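Local coordinates for protein nicotinate-nucleotide pyrophosphorylase (Francisella tularensis subsp. tularensis, PDB 3TQV) that probably converts quinolinate and 5-phospho-alpha-D-ribose 1-diphosphate into nicotinate mononucleotide, carbon dioxide and diphosphate, a step of NAD+ biosynthesis, at residues D30-A41 and R101-T109. Sequence-based numbering, arbitrary orientation.
Sequences DIATGDITAQLA and RSILTAERT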
loop_
_atom_site.group_PDB
_atom_site.type_symbol
_atom_site.label_atom_id
_atom_site.label_comp_id
_atom_site.label_asym_id
_atom_site.label_seq_id
_atom_site.Cartn_x
_atom_site.Cartn_y
_atom_site.Cartn_z
ATOM N N ASP B 30 16.624 -0.587 -0.948
ATOM C CA ASP B 30 16.785 -0.339 -2.372
ATOM C C ASP B 30 18.262 -0.193 -2.760
ATOM O O ASP B 30 18.676 -0.632 -3.842
ATOM C CB ASP B 30 15.962 0.889 -2.788
ATOM C CG ASP B 30 15.955 1.123 -4.303
ATOM O OD1 ASP B 30 15.912 0.150 -5.081
ATOM O OD2 ASP B 30 15.992 2.298 -4.717
ATOM N N ILE B 31 19.052 0.393 -1.862
ATOM C CA ILE B 31 20.416 0.815 -2.194
ATOM C C ILE B 31 21.510 -0.134 -1.705
ATOM O O ILE B 31 22.502 -0.383 -2.406
ATOM C CB ILE B 31 20.704 2.234 -1.659
ATOM C CG1 ILE B 31 19.882 3.264 -2.451
ATOM C CG2 ILE B 31 22.211 2.537 -1.697
ATOM C CD1 ILE B 31 19.821 4.647 -1.809
ATOM N N ALA B 32 21.332 -0.662 -0.503
ATOM C CA ALA B 32 22.330 -1.555 0.054
ATOM C C ALA B 32 23.718 -0.955 -0.170
ATOM O O ALA B 32 23.947 0.204 0.167
ATOM C CB ALA B 32 22.214 -2.949 -0.559
ATOM N N THR B 33 24.630 -1.727 -0.750
ATOM C CA THR B 33 26.024 -1.304 -0.830
ATOM C C THR B 33 26.279 -0.154 -1.789
ATOM O O THR B 33 27.321 0.497 -1.709
ATOM C CB THR B 33 26.960 -2.472 -1.195
ATOM O OG1 THR B 33 26.511 -3.093 -2.409
ATOM C CG2 THR B 33 27.011 -3.492 -0.048
ATOM N N GLY B 34 25.350 0.101 -2.703
ATOM C CA GLY B 34 25.477 1.256 -3.565
ATOM C C GLY B 34 24.828 1.110 -4.921
ATOM O O GLY B 34 24.834 0.028 -5.523
ATOM N N ASP B 35 24.258 2.212 -5.399
ATOM C CA ASP B 35 23.700 2.286 -6.742
ATOM C C ASP B 35 24.817 2.082 -7.760
ATOM O O ASP B 35 25.597 3.001 -8.037
ATOM C CB ASP B 35 23.048 3.651 -6.938
ATOM C CG ASP B 35 22.303 3.764 -8.249
ATOM O OD1 ASP B 35 22.531 2.926 -9.158
ATOM O OD2 ASP B 35 21.490 4.709 -8.362
ATOM N N ILE B 36 24.914 0.882 -8.313
ATOM C CA ILE B 36 26.044 0.583 -9.191
ATOM C C ILE B 36 25.972 1.277 -10.541
ATOM O O ILE B 36 27.005 1.589 -11.123
ATOM C CB ILE B 36 26.264 -0.937 -9.414
ATOM C CG1 ILE B 36 25.071 -1.576 -10.129
ATOM C CG2 ILE B 36 26.580 -1.640 -8.099
ATOM C CD1 ILE B 36 25.286 -3.051 -10.466
ATOM N N THR B 37 24.761 1.512 -11.034
ATOM C CA THR B 37 24.574 2.103 -12.357
ATOM C C THR B 37 24.775 3.616 -12.313
ATOM O O THR B 37 25.180 4.229 -13.303
ATOM C CB THR B 37 23.185 1.767 -12.948
ATOM O OG1 THR B 37 23.031 0.349 -13.039
ATOM C CG2 THR B 37 23.039 2.348 -14.332
ATOM N N ALA B 38 24.501 4.215 -11.161
ATOM C CA ALA B 38 24.757 5.639 -10.971
ATOM C C ALA B 38 26.242 5.960 -11.162
ATOM O O ALA B 38 26.613 7.081 -11.515
ATOM C CB ALA B 38 24.285 6.085 -9.594
ATOM N N GLN B 39 27.082 4.959 -10.943
ATOM C CA GLN B 39 28.521 5.132 -11.027
ATOM C C GLN B 39 28.975 5.371 -12.452
ATOM O O GLN B 39 30.124 5.756 -12.696
ATOM C CB GLN B 39 29.226 3.917 -10.440
ATOM C CG GLN B 39 29.168 3.894 -8.927
ATOM C CD GLN B 39 29.786 5.141 -8.330
ATOM O OE1 GLN B 39 30.833 5.606 -8.791
ATOM N NE2 GLN B 39 29.133 5.705 -7.316
ATOM N N LEU B 40 28.060 5.144 -13.391
ATOM C CA LEU B 40 28.350 5.335 -14.802
ATOM C C LEU B 40 28.027 6.755 -15.257
ATOM O O LEU B 40 28.291 7.113 -16.406
ATOM C CB LEU B 40 27.593 4.310 -15.651
ATOM C CG LEU B 40 27.881 2.816 -15.422
ATOM C CD1 LEU B 40 26.827 1.960 -16.086
ATOM C CD2 LEU B 40 29.267 2.410 -15.915
ATOM N N ALA B 41 27.467 7.573 -14.369
ATOM C CA ALA B 41 27.104 8.939 -14.746
ATOM C C ALA B 41 28.189 9.950 -14.375
ATOM O O ALA B 41 28.932 9.745 -13.424
ATOM C CB ALA B 41 25.777 9.330 -14.136
ATOM N N ARG B 101 24.288 11.805 -9.681
ATOM C CA ARG B 101 24.294 10.467 -9.119
ATOM C C ARG B 101 23.349 10.394 -7.942
ATOM O O ARG B 101 22.533 9.490 -7.840
ATOM C CB ARG B 101 25.718 10.080 -8.703
ATOM C CG ARG B 101 26.725 10.250 -9.822
ATOM C CD ARG B 101 28.052 9.624 -9.471
ATOM N NE ARG B 101 28.974 9.589 -10.605
ATOM C CZ ARG B 101 30.246 9.227 -10.506
ATOM N NH1 ARG B 101 30.731 8.869 -9.332
ATOM N NH2 ARG B 101 31.030 9.220 -11.567
ATOM N N SER B 102 23.473 11.367 -7.052
ATOM C CA SER B 102 22.580 11.488 -5.906
ATOM C C SER B 102 21.136 11.525 -6.407
ATOM O O SER B 102 20.296 10.740 -5.975
ATOM C CB SER B 102 22.902 12.769 -5.134
ATOM O OG SER B 102 24.275 12.850 -4.804
ATOM N N ILE B 103 20.868 12.425 -7.349
ATOM C CA ILE B 103 19.531 12.599 -7.890
ATOM C C ILE B 103 18.978 11.308 -8.500
ATOM O O ILE B 103 17.822 10.938 -8.245
ATOM C CB ILE B 103 19.499 13.719 -8.942
ATOM C CG1 ILE B 103 19.660 15.085 -8.276
ATOM C CG2 ILE B 103 18.189 13.694 -9.709
ATOM C CD1 ILE B 103 19.868 16.225 -9.256
ATOM N N LEU B 104 19.797 10.636 -9.306
ATOM C CA LEU B 104 19.358 9.420 -9.971
ATOM C C LEU B 104 19.070 8.334 -8.949
ATOM O O LEU B 104 18.312 7.393 -9.212
ATOM C CB LEU B 104 20.404 8.917 -10.976
ATOM C CG LEU B 104 20.581 9.726 -12.263
ATOM C CD1 LEU B 104 21.644 9.102 -13.167
ATOM C CD2 LEU B 104 19.249 9.917 -12.992
ATOM N N THR B 105 19.691 8.469 -7.786
ATOM C CA THR B 105 19.540 7.493 -6.724
ATOM C C THR B 105 18.346 7.842 -5.848
ATOM O O THR B 105 17.555 6.968 -5.489
ATOM C CB THR B 105 20.822 7.384 -5.889
ATOM O OG1 THR B 105 21.876 6.872 -6.724
ATOM C CG2 THR B 105 20.610 6.456 -4.701
ATOM N N ALA B 106 18.215 9.123 -5.520
ATOM C CA ALA B 106 17.077 9.595 -4.736
ATOM C C ALA B 106 15.744 9.263 -5.418
ATOM O O ALA B 106 14.724 9.002 -4.757
ATOM C CB ALA B 106 17.188 11.091 -4.503
ATOM N N GLU B 107 15.792 9.246 -6.748
ATOM C CA GLU B 107 14.609 9.260 -7.594
ATOM C C GLU B 107 13.454 8.335 -7.186
ATOM O O GLU B 107 12.393 8.793 -6.741
ATOM C CB GLU B 107 15.011 8.951 -9.025
ATOM C CG GLU B 107 13.886 9.173 -10.000
ATOM C CD GLU B 107 14.255 8.774 -11.410
ATOM O OE1 GLU B 107 15.451 8.882 -11.759
ATOM O OE2 GLU B 107 13.350 8.348 -12.163
ATOM N N ARG B 108 13.670 7.038 -7.378
ATOM C CA ARG B 108 12.644 6.025 -7.209
ATOM C C ARG B 108 11.991 6.110 -5.813
ATOM O O ARG B 108 10.760 6.120 -5.691
ATOM C CB ARG B 108 13.274 4.648 -7.450
ATOM C CG ARG B 108 12.345 3.550 -7.939
ATOM C CD ARG B 108 10.892 3.962 -7.990
ATOM N NE ARG B 108 10.603 4.619 -9.251
ATOM C CZ ARG B 108 9.439 5.171 -9.563
ATOM N NH1 ARG B 108 8.438 5.148 -8.698
ATOM N NH2 ARG B 108 9.279 5.735 -10.749
ATOM N N THR B 109 12.826 6.186 -4.774
ATOM C CA THR B 109 12.347 6.327 -3.403
ATOM C C THR B 109 11.474 7.569 -3.261
ATOM O O THR B 109 10.372 7.492 -2.750
ATOM C CB THR B 109 13.519 6.374 -2.369
ATOM O OG1 THR B 109 14.395 5.255 -2.551
ATOM C CG2 THR B 109 12.994 6.347 -0.947
HETATM O O HOH W 1 16.010 4.834 -4.573
HETATM O O HOH W 2 29.640 8.877 -6.745
#
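R101 and A41 meet in the N-terminal domain of this quinolinate phosphoribosyltransferase, where the loop leaving helix 16-31 runs back along the first turns of helix 100-130. The R101 chain, extended from CG to NE, lies alongside the short 3-10 turn that holds Q39 and L40 and grips one carbonyl side-on: NE is 2.8 Å and NH2 2.9 Å from A41 O, which sits in the guanidinium plane. Q39 O lies over one face of that group, offset toward the rim. The Q39 side chain, bent at chi2 (-58°), crosses the arginine at about a right angle, amide and guanidinium planes 74° apart, and a water joins Q39 NE2 to R101 NH1.

Midway, D35 and T105 pass in opposite directions. With D35 CG anti to its own N (chi1 -173°), OD2 comes to 2.7 Å from T105 OG1, which also lies 2.9 Å from R101 O; the one hydroxyl proton of T105 has both acceptors within reach. D35 OD1 accepts from A38 N, three residues on, an Asx motif; the N-H arrives from above the carboxylate plane. The methyl CG2 of T105 faces I31 CD1, while A41 CB packs on L104 CD1.

At the far end D30 OD2 forms a salt bridge with R142 of the second subunit, a predicted substrate-binding residue. A water donates to that same OD2 and, at 2.8 Å from its oxygen, to T105 O, and hydrogen-bonds T109 OG1.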